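Protection of telomeres protein 1 (Schizosaccharomyces pombe, PDB 7CUI) binds single-stranded telomeric DNA of consensus 5'-GGTTAC-3', protects the 3' overhang of the telomere and regulates telomerase and telomere length. Local coordinates at residues F164-K169 with F194-V199; V58-K63 with G136-R141; S76-M81 with P114-D119; E105-S110 with L125-R130. One frame throughout, in Å; residues are numbered along the deposited sequence.

Contact 1 (F164-K169 with F194-V199); sequences FDIYVK and FGTKIV
Strands 164-169 and 196-198 run antiparallel but splayed, their directions 138° apart, and Phe194, just ahead of the second, meets Tyr167 through a backbone hydrogen bond from Phe194 N to Tyr167 O of 3.1 Å. CG of Phe194 lies between backbone N and carbonyl carbon (chi1 74°), and the ring it carries comes up against strand 164-169. One of its faces receives CB of Tyr167, a CH-pi contact with that carbon 3.7 Å from the Phe194 ring centroid, while the backbone at Val168 C and Lys169 N borders the ring edge. The two aromatic rings stand oblique, with planes 52° apart, and the phenol of Tyr167 leads off to a hydrogen bond with the backbone O of Glu25. Beside Phe194 the extended chain of Lys169 crosses the ring, CG 3.9 Å from Phe194 CD1, and its long methylene run lets the ammonium travel on to a salt bridge with Asp102. The topology of this C-terminal domain is consistent with the OB-fold barrel of telomere-end proteins: strands 163-171 and 190-198 are its last two, and 190-198 also pairs in parallel with strand 93-99, closing the barrel. Gly195, with positive phi, a shape glycine adopts with ease, interrupts the strand before Thr196. Past this break Thr196 OG1 donates back to Phe194 O at 2.7 Å, from above the carbonyl plane, bracing the bend. CG2 of Thr196 reaches 3.8 Å from Asp165 O. CD1 of Ile166, crossing the threonine at about a right angle, touches both branches and comes closest to Thr196 OG1, at 3.4 Å.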
loop_
_atom_site.group_PDB
_atom_site.type_symbol
_atom_site.label_atom_id
_atom_site.label_comp_id
_atom_site.label_asym_id
_atom_site.label_seq_id
_atom_site.Cartn_x
_atom_site.Cartn_y
_atom_site.Cartn_z
ATOM N N PHE A 164 -4.003 10.946 5.547
ATOM C CA PHE A 164 -2.580 11.205 5.395
ATOM C C PHE A 164 -2.255 11.435 3.922
ATOM O O PHE A 164 -3.006 11.010 3.042
ATOM C CB PHE A 164 -1.740 10.077 6.008
ATOM C CG PHE A 164 -1.973 8.708 5.416
ATOM C CD1 PHE A 164 -2.980 7.883 5.903
ATOM C CD2 PHE A 164 -1.197 8.245 4.362
ATOM C CE1 PHE A 164 -3.209 6.631 5.350
ATOM C CE2 PHE A 164 -1.419 6.987 3.815
ATOM C CZ PHE A 164 -2.421 6.180 4.312
ATOM N N ASP A 165 -1.140 12.133 3.677
ATOM C CA ASP A 165 -0.639 12.322 2.325
ATOM C C ASP A 165 0.199 11.106 1.949
ATOM O O ASP A 165 0.904 10.554 2.792
ATOM C CB ASP A 165 0.128 13.639 2.183
ATOM C CG ASP A 165 -0.762 14.871 2.211
ATOM O OD1 ASP A 165 -1.937 14.756 1.814
ATOM O OD2 ASP A 165 -0.271 15.938 2.631
ATOM N N ILE A 166 0.100 10.689 0.681
ATOM C CA ILE A 166 0.786 9.510 0.173
ATOM C C ILE A 166 1.378 9.849 -1.193
ATOM O O ILE A 166 0.733 10.527 -1.989
ATOM C CB ILE A 166 -0.194 8.314 0.101
ATOM C CG1 ILE A 166 0.491 6.993 -0.253
ATOM C CG2 ILE A 166 -1.341 8.603 -0.855
ATOM C CD1 ILE A 166 1.568 6.586 0.716
ATOM N N TYR A 167 2.613 9.394 -1.444
ATOM C CA TYR A 167 3.190 9.474 -2.777
ATOM C C TYR A 167 3.077 8.110 -3.446
ATOM O O TYR A 167 3.348 7.090 -2.818
ATOM C CB TYR A 167 4.677 9.831 -2.741
ATOM C CG TYR A 167 5.058 11.106 -2.035
ATOM C CD1 TYR A 167 4.158 12.145 -1.867
ATOM C CD2 TYR A 167 6.351 11.289 -1.571
ATOM C CE1 TYR A 167 4.523 13.320 -1.227
ATOM C CE2 TYR A 167 6.734 12.458 -0.933
ATOM C CZ TYR A 167 5.817 13.479 -0.762
ATOM O OH TYR A 167 6.191 14.629 -0.130
ATOM N N VAL A 168 2.690 8.102 -4.724
ATOM C CA VAL A 168 2.616 6.864 -5.484
ATOM C C VAL A 168 3.409 7.023 -6.775
ATOM O O VAL A 168 3.396 8.087 -7.389
ATOM C CB VAL A 168 1.166 6.416 -5.762
ATOM C CG1 VAL A 168 0.373 6.216 -4.479
ATOM C CG2 VAL A 168 0.432 7.347 -6.720
ATOM N N LYS A 169 4.111 5.951 -7.161
ATOM C CA LYS A 169 4.741 5.876 -8.467
ATOM C C LYS A 169 3.951 4.906 -9.341
ATOM O O LYS A 169 3.737 3.756 -8.969
ATOM C CB LYS A 169 6.235 5.551 -8.359
ATOM C CG LYS A 169 6.620 4.379 -7.467
ATOM C CD LYS A 169 8.104 4.343 -7.170
ATOM C CE LYS A 169 8.449 3.421 -6.021
ATOM N NZ LYS A 169 9.889 3.487 -5.673
ATOM N N PHE A 194 5.538 5.242 -1.733
ATOM C CA PHE A 194 6.911 5.554 -1.368
ATOM C C PHE A 194 6.968 6.901 -0.647
ATOM O O PHE A 194 5.995 7.653 -0.647
ATOM C CB PHE A 194 7.808 5.577 -2.609
ATOM C CG PHE A 194 7.617 6.787 -3.490
ATOM C CD1 PHE A 194 6.606 6.822 -4.439
ATOM C CD2 PHE A 194 8.446 7.894 -3.361
ATOM C CE1 PHE A 194 6.433 7.936 -5.244
ATOM C CE2 PHE A 194 8.270 9.010 -4.163
ATOM C CZ PHE A 194 7.264 9.028 -5.105
ATOM N N GLY A 195 8.132 7.192 -0.050
ATOM C CA GLY A 195 8.428 8.483 0.554
ATOM C C GLY A 195 7.441 8.853 1.658
ATOM O O GLY A 195 7.055 10.013 1.797
ATOM N N THR A 196 7.037 7.850 2.440
ATOM C CA THR A 196 5.983 8.004 3.428
ATOM C C THR A 196 6.330 7.142 4.637
ATOM O O THR A 196 6.525 5.940 4.486
ATOM C CB THR A 196 4.636 7.571 2.832
ATOM O OG1 THR A 196 4.468 8.198 1.560
ATOM C CG2 THR A 196 3.449 7.884 3.719
ATOM N N LYS A 197 6.412 7.758 5.825
ATOM C CA LYS A 197 6.826 7.026 7.014
ATOM C C LYS A 197 5.840 7.243 8.162
ATOM O O LYS A 197 5.326 8.344 8.341
ATOM C CB LYS A 197 8.288 7.315 7.382
ATOM C CG LYS A 197 8.628 8.756 7.725
ATOM C CD LYS A 197 9.966 8.914 8.430
ATOM C CE LYS A 197 11.126 9.223 7.505
ATOM N NZ LYS A 197 11.732 7.984 6.967
ATOM N N ILE A 198 5.574 6.168 8.920
ATOM C CA ILE A 198 4.768 6.217 10.131
ATOM C C ILE A 198 5.667 6.663 11.281
ATOM O O ILE A 198 6.789 6.183 11.415
ATOM C CB ILE A 198 4.087 4.860 10.424
ATOM C CG1 ILE A 198 3.189 4.404 9.269
ATOM C CG2 ILE A 198 3.313 4.903 11.736
ATOM C CD1 ILE A 198 2.733 2.963 9.370
ATOM N N VAL A 199 5.155 7.580 12.108
ATOM C CA VAL A 199 5.956 8.232 13.131
ATOM C C VAL A 199 5.162 8.325 14.441
ATOM O O VAL A 199 4.022 7.823 14.459
ATOM C CB VAL A 199 6.428 9.616 12.646
ATOM C CG1 VAL A 199 6.768 10.538 13.803
ATOM C CG2 VAL A 199 7.601 9.495 11.688
#

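Contact 2 (V58-K63 with G136-R141); sequences VDFWPK and GNLEER. With SO4 (sulfate ion), chain E.
On the long strand 49-73, which corresponds to the first strand of an OB-type barrel, Phe60 meets Leu138 and Glu139 in the opening turn of helix 138-148. Its CG sits between backbone N and carbonyl carbon (chi1 63°), and the ring extends toward the helix. CD2 of Phe60 comes to 3.9 Å from CD1 of Leu138, the two side chains sliding past each other in opposite directions. Farther out, CZ of Phe60 lies 3.7 Å from CG of Glu139, which contributes its methylenes to the packing. CD1 of Leu138 also rests against the backbone, 3.8 Å from Asp59 N, where Val58 and Asp59 form a classic beta bulge opposite Leu85. An alanine in place of Phe60 would probably leave Leu138 CD1 and the Glu139 methylenes without their ring and deprive Trp135 of its stacking partner. Asp59, its CB pointing away from the helix, accepts two bonds on OD1 from the same carboxylate face, from Phe60 N (2.7 Å) and, as a salt bridge, from Lys63 NZ (2.8 Å). Lys63 NZ also donates to Phe60 O at 2.7 Å, tying the end of the strand together. Arg141 NH1 gives a hydrogen bond to sulfate O2 (3.2 Å), while its NE is salt-bridged to Asp158. Strand 77-87 lies alongside, with Leu84 against Phe60, and Ile142, farther along helix 138-148, packs on Asp59, Phe60 and Lys63.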
loop_
_atom_site.group_PDB
_atom_site.type_symbol
_atom_site.label_atom_id
_atom_site.label_comp_id
_atom_site.label_asym_id
_atom_site.label_seq_id
_atom_site.Cartn_x
_atom_site.Cartn_y
_atom_site.Cartn_z
ATOM N N VAL A 58 -8.998 2.014 3.200
ATOM C CA VAL A 58 -10.363 1.524 3.130
ATOM C C VAL A 58 -10.377 -0.005 3.103
ATOM O O VAL A 58 -11.389 -0.622 3.432
ATOM C CB VAL A 58 -11.085 2.184 1.938
ATOM C CG1 VAL A 58 -12.063 1.249 1.212
ATOM C CG2 VAL A 58 -11.764 3.481 2.369
ATOM N N ASP A 59 -9.240 -0.608 2.731
ATOM C CA ASP A 59 -9.081 -2.054 2.658
ATOM C C ASP A 59 -7.590 -2.363 2.514
ATOM O O ASP A 59 -6.797 -1.451 2.279
ATOM C CB ASP A 59 -9.913 -2.644 1.512
ATOM C CG ASP A 59 -10.222 -4.127 1.654
ATOM O OD1 ASP A 59 -9.610 -4.775 2.513
ATOM O OD2 ASP A 59 -11.082 -4.621 0.903
ATOM N N PHE A 60 -7.212 -3.644 2.655
ATOM C CA PHE A 60 -5.832 -4.062 2.438
ATOM C C PHE A 60 -5.748 -5.545 2.073
ATOM O O PHE A 60 -6.687 -6.310 2.304
ATOM C CB PHE A 60 -4.959 -3.737 3.655
ATOM C CG PHE A 60 -5.349 -4.448 4.927
ATOM C CD1 PHE A 60 -5.029 -5.787 5.122
ATOM C CD2 PHE A 60 -6.026 -3.777 5.934
ATOM C CE1 PHE A 60 -5.382 -6.439 6.293
ATOM C CE2 PHE A 60 -6.378 -4.425 7.109
ATOM C CZ PHE A 60 -6.059 -5.756 7.285
ATOM N N TRP A 61 -4.586 -5.928 1.519
ATOM C CA TRP A 61 -4.279 -7.283 1.085
ATOM C C TRP A 61 -2.816 -7.604 1.390
ATOM O O TRP A 61 -1.945 -6.759 1.173
ATOM C CB TRP A 61 -4.577 -7.447 -0.410
ATOM C CG TRP A 61 -4.880 -8.870 -0.756
ATOM C CD1 TRP A 61 -6.108 -9.471 -0.723
ATOM C CD2 TRP A 61 -3.941 -9.900 -1.119
ATOM N NE1 TRP A 61 -6.005 -10.795 -1.062
ATOM C CE2 TRP A 61 -4.688 -11.087 -1.308
ATOM C CE3 TRP A 61 -2.552 -9.941 -1.292
ATOM C CZ2 TRP A 61 -4.092 -12.293 -1.670
ATOM C CZ3 TRP A 61 -1.961 -11.134 -1.654
ATOM C CH2 TRP A 61 -2.723 -12.291 -1.845
ATOM N N PRO A 62 -2.476 -8.815 1.896
ATOM C CA PRO A 62 -3.457 -9.849 2.234
ATOM C C PRO A 62 -4.167 -9.606 3.566
ATOM O O PRO A 62 -3.832 -8.679 4.301
ATOM C CB PRO A 62 -2.617 -11.139 2.264
ATOM C CG PRO A 62 -1.203 -10.696 2.585
ATOM C CD PRO A 62 -1.092 -9.250 2.150
ATOM N N LYS A 63 -5.156 -10.451 3.870
ATOM C CA LYS A 63 -6.013 -10.225 5.021
ATOM C C LYS A 63 -5.299 -10.560 6.328
ATOM O O LYS A 63 -5.595 -9.941 7.346
ATOM C CB LYS A 63 -7.331 -10.982 4.870
ATOM C CG LYS A 63 -8.167 -10.568 3.669
ATOM C CD LYS A 63 -8.518 -9.093 3.655
ATOM C CE LYS A 63 -9.429 -8.747 2.498
ATOM N NZ LYS A 63 -9.056 -7.450 1.892
ATOM N N GLY A 136 -6.296 2.749 11.816
ATOM C CA GLY A 136 -7.136 2.657 13.003
ATOM C C GLY A 136 -7.677 1.247 13.234
ATOM O O GLY A 136 -6.910 0.271 13.243
ATOM N N ASN A 137 -9.006 1.153 13.388
ATOM C CA ASN A 137 -9.655 -0.103 13.748
ATOM C C ASN A 137 -10.046 -0.929 12.522
ATOM O O ASN A 137 -10.822 -1.874 12.653
ATOM C CB ASN A 137 -10.875 0.097 14.650
ATOM C CG ASN A 137 -10.539 0.802 15.945
ATOM O OD1 ASN A 137 -10.681 2.019 16.044
ATOM N ND2 ASN A 137 -10.072 0.058 16.928
ATOM N N LEU A 138 -9.481 -0.605 11.350
ATOM C CA LEU A 138 -9.825 -1.280 10.104
ATOM C C LEU A 138 -9.525 -2.783 10.179
ATOM O O LEU A 138 -10.371 -3.598 9.809
ATOM C CB LEU A 138 -9.048 -0.621 8.960
ATOM C CG LEU A 138 -9.736 -0.517 7.595
ATOM C CD1 LEU A 138 -8.803 -1.028 6.506
ATOM C CD2 LEU A 138 -11.087 -1.220 7.543
ATOM N N GLU A 139 -8.320 -3.143 10.645
ATOM C CA GLU A 139 -7.876 -4.529 10.642
ATOM C C GLU A 139 -8.768 -5.351 11.570
ATOM O O GLU A 139 -9.176 -6.463 11.221
ATOM C CB GLU A 139 -6.398 -4.614 11.034
ATOM C CG GLU A 139 -5.808 -6.014 10.954
ATOM C CD GLU A 139 -5.959 -6.911 12.175
ATOM O OE1 GLU A 139 -6.224 -6.383 13.284
ATOM O OE2 GLU A 139 -5.807 -8.150 12.013
ATOM N N GLU A 140 -9.069 -4.771 12.742
ATOM C CA GLU A 140 -9.884 -5.401 13.768
ATOM C C GLU A 140 -11.249 -5.750 13.189
ATOM O O GLU A 140 -11.774 -6.838 13.425
ATOM C CB GLU A 140 -10.103 -4.443 14.936
ATOM C CG GLU A 140 -8.964 -4.436 15.931
ATOM C CD GLU A 140 -9.024 -3.364 17.008
ATOM O OE1 GLU A 140 -10.092 -2.708 17.161
ATOM O OE2 GLU A 140 -8.000 -3.178 17.706
ATOM N N ARG A 141 -11.805 -4.800 12.432
ATOM C CA ARG A 141 -13.146 -4.913 11.884
ATOM C C ARG A 141 -13.135 -5.894 10.717
ATOM O O ARG A 141 -14.073 -6.669 10.545
ATOM C CB ARG A 141 -13.668 -3.539 11.453
ATOM C CG ARG A 141 -14.308 -2.711 12.570
ATOM C CD ARG A 141 -15.072 -3.392 13.689
ATOM N NE ARG A 141 -16.446 -3.795 13.374
ATOM C CZ ARG A 141 -17.273 -4.481 14.186
ATOM N NH1 ARG A 141 -18.557 -4.700 13.812
ATOM N NH2 ARG A 141 -16.836 -4.906 15.361
HETATM S S SO4 E . -21.608 -5.062 14.946
HETATM O O1 SO4 E . -21.758 -5.911 13.794
HETATM O O2 SO4 E . -20.742 -5.705 15.900
HETATM O O3 SO4 E . -21.035 -3.802 14.545
HETATM O O4 SO4 E . -22.894 -4.830 15.543
#

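Contact 3 (S76-M81 with P114-D119); sequences SSYVWM and PCNLAD
Tyr78 lays one face of its ring on the peptide link between Cys115 and Asn116: Asn116 N sits 3.5 Å above the ring, over its centre, and Cys115 C lies nearer the rim. A flat ring suits a flat peptide. CG, anti to the carbonyl carbon (chi1 -70°), leaves the backbone on the side of the loop. The indole of Trp80 carries Pro114 over one face, Pro114 CB standing 4.2 Å from the centroid of the five-membered ring and almost on its normal; Pro114 N lies 3.3 Å above the Trp80 plane, offset toward the rim, and a CH-rich proline ring suits an indole face. At the far end of the indole, Trp80 CZ3 is 3.9 Å from Leu117 CD2. A serine in place of Tyr78 would probably leave the Cys115-Asn116 peptide without its aromatic cover and the loop more mobile. In the next shell a water accepts from Tyr78 N at 2.8 Å and donates to Pro114 O at 3.1 Å, linking strand and loop backbones; it also donates to Ser76 O. The loop is thus held against strand 77-87, with Ala103 and Ala104 of helix 100-107 packing on Trp80 and Ala69 of strand 49-73 on Leu117.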
loop_
_atom_site.group_PDB
_atom_site.type_symbol
_atom_site.label_atom_id
_atom_site.label_comp_id
_atom_site.label_asym_id
_atom_site.label_seq_id
_atom_site.Cartn_x
_atom_site.Cartn_y
_atom_site.Cartn_z
ATOM N N SER A 76 15.334 -18.761 3.534
ATOM C CA SER A 76 14.501 -17.967 4.428
ATOM C C SER A 76 14.792 -16.466 4.345
ATOM O O SER A 76 14.929 -15.806 5.376
ATOM C CB SER A 76 14.545 -18.484 5.857
ATOM O OG SER A 76 15.784 -18.184 6.481
ATOM N N SER A 77 14.843 -15.927 3.118
ATOM C CA SER A 77 14.927 -14.489 2.897
ATOM C C SER A 77 13.566 -13.945 2.477
ATOM O O SER A 77 13.055 -14.300 1.414
ATOM C CB SER A 77 15.968 -14.143 1.871
ATOM O OG SER A 77 17.271 -14.365 2.383
ATOM N N TYR A 78 13.010 -13.052 3.305
ATOM C CA TYR A 78 11.666 -12.537 3.100
ATOM C C TYR A 78 11.709 -11.053 2.729
ATOM O O TYR A 78 12.686 -10.359 3.007
ATOM C CB TYR A 78 10.817 -12.770 4.353
ATOM C CG TYR A 78 10.459 -14.207 4.643
ATOM C CD1 TYR A 78 11.384 -15.085 5.188
ATOM C CD2 TYR A 78 9.181 -14.687 4.393
ATOM C CE1 TYR A 78 11.057 -16.404 5.459
ATOM C CE2 TYR A 78 8.837 -16.003 4.657
ATOM C CZ TYR A 78 9.779 -16.865 5.195
ATOM O OH TYR A 78 9.436 -18.159 5.464
ATOM N N VAL A 79 10.632 -10.575 2.095
ATOM C CA VAL A 79 10.476 -9.160 1.788
ATOM C C VAL A 79 9.046 -8.738 2.100
ATOM O O VAL A 79 8.128 -9.557 2.029
ATOM C CB VAL A 79 10.839 -8.801 0.331
ATOM C CG1 VAL A 79 12.334 -8.900 0.065
ATOM C CG2 VAL A 79 10.026 -9.589 -0.690
ATOM N N TRP A 80 8.891 -7.450 2.432
ATOM C CA TRP A 80 7.582 -6.848 2.617
ATOM C C TRP A 80 6.854 -6.817 1.280
ATOM O O TRP A 80 7.418 -6.405 0.270
ATOM C CB TRP A 80 7.696 -5.421 3.167
ATOM C CG TRP A 80 8.274 -5.296 4.543
ATOM C CD1 TRP A 80 9.369 -4.566 4.904
ATOM C CD2 TRP A 80 7.777 -5.899 5.752
ATOM N NE1 TRP A 80 9.597 -4.682 6.249
ATOM C CE2 TRP A 80 8.639 -5.494 6.796
ATOM C CE3 TRP A 80 6.701 -6.743 6.055
ATOM C CZ2 TRP A 80 8.445 -5.894 8.119
ATOM C CZ3 TRP A 80 6.517 -7.148 7.360
ATOM C CH2 TRP A 80 7.379 -6.728 8.375
HETATM N N MSE A 81 5.592 -7.246 1.298
HETATM C CA MSE A 81 4.715 -7.054 0.159
HETATM C C MSE A 81 3.259 -7.102 0.612
HETATM O O MSE A 81 2.761 -8.139 1.044
HETATM C CB MSE A 81 5.014 -8.075 -0.942
HETATM C CG MSE A 81 4.212 -7.828 -2.190
HETATM SE SE MSE A 81 4.294 -9.375 -3.377
HETATM C CE MSE A 81 3.182 -10.835 -2.670
ATOM N N PRO A 114 11.216 -7.960 7.702
ATOM C CA PRO A 114 10.595 -9.055 6.961
ATOM C C PRO A 114 11.167 -10.395 7.407
ATOM O O PRO A 114 12.379 -10.548 7.553
ATOM C CB PRO A 114 10.953 -8.765 5.494
ATOM C CG PRO A 114 12.166 -7.871 5.571
ATOM C CD PRO A 114 11.984 -7.056 6.836
ATOM N N CYS A 115 10.265 -11.348 7.635
ATOM C CA CYS A 115 10.589 -12.711 8.010
ATOM C C CYS A 115 9.303 -13.523 7.898
ATOM O O CYS A 115 8.283 -12.998 7.459
ATOM C CB CYS A 115 11.129 -12.755 9.435
ATOM S SG CYS A 115 10.005 -12.002 10.640
ATOM N N ASN A 116 9.357 -14.799 8.279
ATOM C CA ASN A 116 8.149 -15.591 8.425
ATOM C C ASN A 116 7.391 -15.070 9.644
ATOM O O ASN A 116 7.811 -15.286 10.777
ATOM C CB ASN A 116 8.488 -17.080 8.520
ATOM C CG ASN A 116 7.284 -17.962 8.291
ATOM O OD1 ASN A 116 7.265 -18.768 7.366
ATOM N ND2 ASN A 116 6.271 -17.814 9.128
ATOM N N LEU A 117 6.275 -14.374 9.409
ATOM C CA LEU A 117 5.581 -13.655 10.465
ATOM C C LEU A 117 4.826 -14.634 11.375
ATOM O O LEU A 117 4.646 -14.376 12.570
ATOM C CB LEU A 117 4.647 -12.626 9.816
ATOM C CG LEU A 117 5.091 -11.157 9.747
ATOM C CD1 LEU A 117 6.505 -10.907 10.243
ATOM C CD2 LEU A 117 4.893 -10.575 8.355
ATOM N N ALA A 118 4.396 -15.773 10.815
ATOM C CA ALA A 118 3.732 -16.801 11.603
ATOM C C ALA A 118 4.644 -17.284 12.731
ATOM O O ALA A 118 4.162 -17.554 13.828
ATOM C CB ALA A 118 3.302 -17.944 10.718
ATOM N N ASP A 119 5.955 -17.368 12.458
ATOM C CA ASP A 119 6.942 -17.768 13.456
ATOM C C ASP A 119 7.338 -16.609 14.379
ATOM O O ASP A 119 8.149 -16.811 15.284
ATOM C CB ASP A 119 8.219 -18.321 12.813
ATOM C CG ASP A 119 8.021 -19.535 11.918
ATOM O OD1 ASP A 119 7.051 -20.305 12.153
ATOM O OD2 ASP A 119 8.841 -19.701 10.986
HETATM O O HOH W 1 13.893 -12.739 5.903
#

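Contact 4 (E105-S110 with L125-R130); sequences ELINSS and LQLKER
Arg130, on helix 121-135, reaches the carbonyls at the end of helix 100-107. Its NE donates to Ile107 O at 2.7 Å, the acceptor close to the guanidinium plane and the approach nearly along the C=O axis (173°). NH2 adds a weak bond to Asn108 O at 3.1 Å, bent to 129° at the hydrogen. The side chain gets there with CG anti to its backbone N and a bend at chi2, and its CD passes 4.0 Å from Ser109 CB. Asn108 suits the turn: it has positive phi, which asparagine tolerates better than most residues, and its ND2 is satisfied by Ile198 O on the last strand. One turn earlier on helix 121-135 the contact is apolar, Ile107 CG1 lying 4.2 Å from Leu127 CD2, both side chains buried. The positive charge so close to the C-terminal end of helix 100-107 would probably be stabilised by the partial negative charge there. Leu106 pairs with Ile198 through the backbone, whereas Ile107 O, on the last helical residue, takes its donor from a side chain of the neighbouring helix. Both helices belong to the connection between strands 93-99 and 163-171, the place where an OB fold carries its helix.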
loop_
_atom_site.group_PDB
_atom_site.type_symbol
_atom_site.label_atom_id
_atom_site.label_comp_id
_atom_site.label_asym_id
_atom_site.label_seq_id
_atom_site.Cartn_x
_atom_site.Cartn_y
_atom_site.Cartn_z
ATOM N N GLU A 105 10.170 1.732 4.651
ATOM C CA GLU A 105 10.067 3.170 4.853
ATOM C C GLU A 105 8.789 3.499 5.630
ATOM O O GLU A 105 8.837 4.232 6.615
ATOM C CB GLU A 105 10.120 3.894 3.505
ATOM C CG GLU A 105 9.935 5.399 3.601
ATOM C CD GLU A 105 11.211 6.200 3.775
ATOM O OE1 GLU A 105 11.193 7.403 3.449
ATOM O OE2 GLU A 105 12.219 5.620 4.230
ATOM N N LEU A 106 7.655 2.942 5.182
ATOM C CA LEU A 106 6.369 3.167 5.823
ATOM C C LEU A 106 6.411 2.648 7.260
ATOM O O LEU A 106 6.097 3.395 8.185
ATOM C CB LEU A 106 5.265 2.490 5.005
ATOM C CG LEU A 106 3.836 2.697 5.508
ATOM C CD1 LEU A 106 3.289 4.053 5.078
ATOM C CD2 LEU A 106 2.922 1.581 5.023
ATOM N N ILE A 107 6.827 1.384 7.439
ATOM C CA ILE A 107 6.803 0.743 8.748
ATOM C C ILE A 107 7.665 1.532 9.733
ATOM O O ILE A 107 7.227 1.782 10.854
ATOM C CB ILE A 107 7.189 -0.749 8.685
ATOM C CG1 ILE A 107 6.137 -1.564 7.930
ATOM C CG2 ILE A 107 7.412 -1.306 10.085
ATOM C CD1 ILE A 107 6.669 -2.858 7.352
ATOM N N ASN A 108 8.885 1.889 9.309
ATOM C CA ASN A 108 9.733 2.839 10.014
ATOM C C ASN A 108 10.040 2.341 11.427
ATOM O O ASN A 108 9.808 3.055 12.402
ATOM C CB ASN A 108 9.107 4.240 10.014
ATOM C CG ASN A 108 10.056 5.326 10.474
ATOM O OD1 ASN A 108 11.270 5.160 10.423
ATOM N ND2 ASN A 108 9.513 6.445 10.923
ATOM N N SER A 109 10.569 1.116 11.529
ATOM C CA SER A 109 10.829 0.499 12.820
ATOM C C SER A 109 11.941 -0.538 12.689
ATOM O O SER A 109 11.812 -1.507 11.946
ATOM C CB SER A 109 9.569 -0.108 13.392
ATOM O OG SER A 109 9.748 -0.475 14.752
ATOM N N SER A 110 13.021 -0.319 13.441
ATOM C CA SER A 110 14.201 -1.163 13.419
ATOM C C SER A 110 13.864 -2.608 13.800
ATOM O O SER A 110 14.473 -3.538 13.275
ATOM C CB SER A 110 15.252 -0.574 14.322
ATOM O OG SER A 110 16.454 -1.321 14.258
ATOM N N LEU A 125 2.406 -8.635 16.343
ATOM C CA LEU A 125 1.702 -7.710 17.223
ATOM C C LEU A 125 2.272 -6.297 17.079
ATOM O O LEU A 125 1.526 -5.321 17.072
ATOM C CB LEU A 125 1.777 -8.203 18.676
ATOM C CG LEU A 125 0.518 -8.849 19.268
ATOM C CD1 LEU A 125 -0.449 -9.347 18.197
ATOM C CD2 LEU A 125 0.883 -9.985 20.218
ATOM N N GLN A 126 3.596 -6.196 16.926
ATOM C CA GLN A 126 4.269 -4.912 16.801
ATOM C C GLN A 126 3.905 -4.248 15.474
ATOM O O GLN A 126 3.769 -3.026 15.413
ATOM C CB GLN A 126 5.781 -5.084 16.935
ATOM C CG GLN A 126 6.243 -5.220 18.377
ATOM C CD GLN A 126 7.548 -5.971 18.497
ATOM O OE1 GLN A 126 8.326 -6.072 17.550
ATOM N NE2 GLN A 126 7.799 -6.513 19.676
ATOM N N LEU A 127 3.763 -5.065 14.423
ATOM C CA LEU A 127 3.355 -4.616 13.103
ATOM C C LEU A 127 1.927 -4.077 13.183
ATOM O O LEU A 127 1.654 -2.992 12.673
ATOM C CB LEU A 127 3.416 -5.821 12.157
ATOM C CG LEU A 127 3.742 -5.594 10.679
ATOM C CD1 LEU A 127 2.823 -6.432 9.815
ATOM C CD2 LEU A 127 3.685 -4.136 10.259
ATOM N N LYS A 128 1.028 -4.845 13.819
ATOM C CA LYS A 128 -0.356 -4.445 14.019
ATOM C C LYS A 128 -0.398 -3.050 14.633
ATOM O O LYS A 128 -1.113 -2.181 14.144
ATOM C CB LYS A 128 -1.087 -5.414 14.955
ATOM C CG LYS A 128 -2.287 -6.141 14.364
ATOM C CD LYS A 128 -3.320 -6.522 15.411
ATOM C CE LYS A 128 -3.184 -7.933 15.948
ATOM N NZ LYS A 128 -3.431 -8.956 14.903
ATOM N N GLU A 129 0.391 -2.858 15.697
ATOM C CA GLU A 129 0.352 -1.645 16.499
ATOM C C GLU A 129 0.840 -0.456 15.678
ATOM O O GLU A 129 0.319 0.647 15.820
ATOM C CB GLU A 129 1.133 -1.817 17.802
ATOM C CG GLU A 129 0.371 -2.613 18.851
ATOM C CD GLU A 129 1.173 -2.987 20.089
ATOM O OE1 GLU A 129 0.550 -3.433 21.082
ATOM O OE2 GLU A 129 2.418 -2.835 20.061
ATOM N N ARG A 130 1.813 -0.704 14.797
ATOM C CA ARG A 130 2.359 0.347 13.958
ATOM C C ARG A 130 1.348 0.735 12.879
ATOM O O ARG A 130 1.104 1.919 12.656
ATOM C CB ARG A 130 3.694 -0.085 13.349
ATOM C CG ARG A 130 4.555 1.084 12.896
ATOM C CD ARG A 130 5.783 1.242 13.764
ATOM N NE ARG A 130 6.576 2.407 13.393
ATOM C CZ ARG A 130 6.617 3.532 14.091
ATOM N NH1 ARG A 130 5.908 3.648 15.202
ATOM N NH2 ARG A 130 7.372 4.534 13.681
#

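How the contacts relate
Contacts 1, 2 and 3 all reach the barrel sheet, whereas contact 4 joins two helices outside it. Contact 4 nevertheless touches each of the others. Toward contact 1 the end of helix 100-107 meets the last strand, Leu106 O lying 2.9 Å from Ile198 N, probably hydrogen-bonded; toward contact 3, Ile107 packs on the indole of Trp80; toward contact 2, Lys128 CD lies 3.6 Å from Glu139 OE1. Contacts 1 and 2 lie on opposite sides of the chain's centre, their own centres 18 Å apart. Contacts 3 and 4 are nested in the loop that contact 2 closes. The sulfate near Arg141 in contact 2 probably comes from the crystallisation liquor.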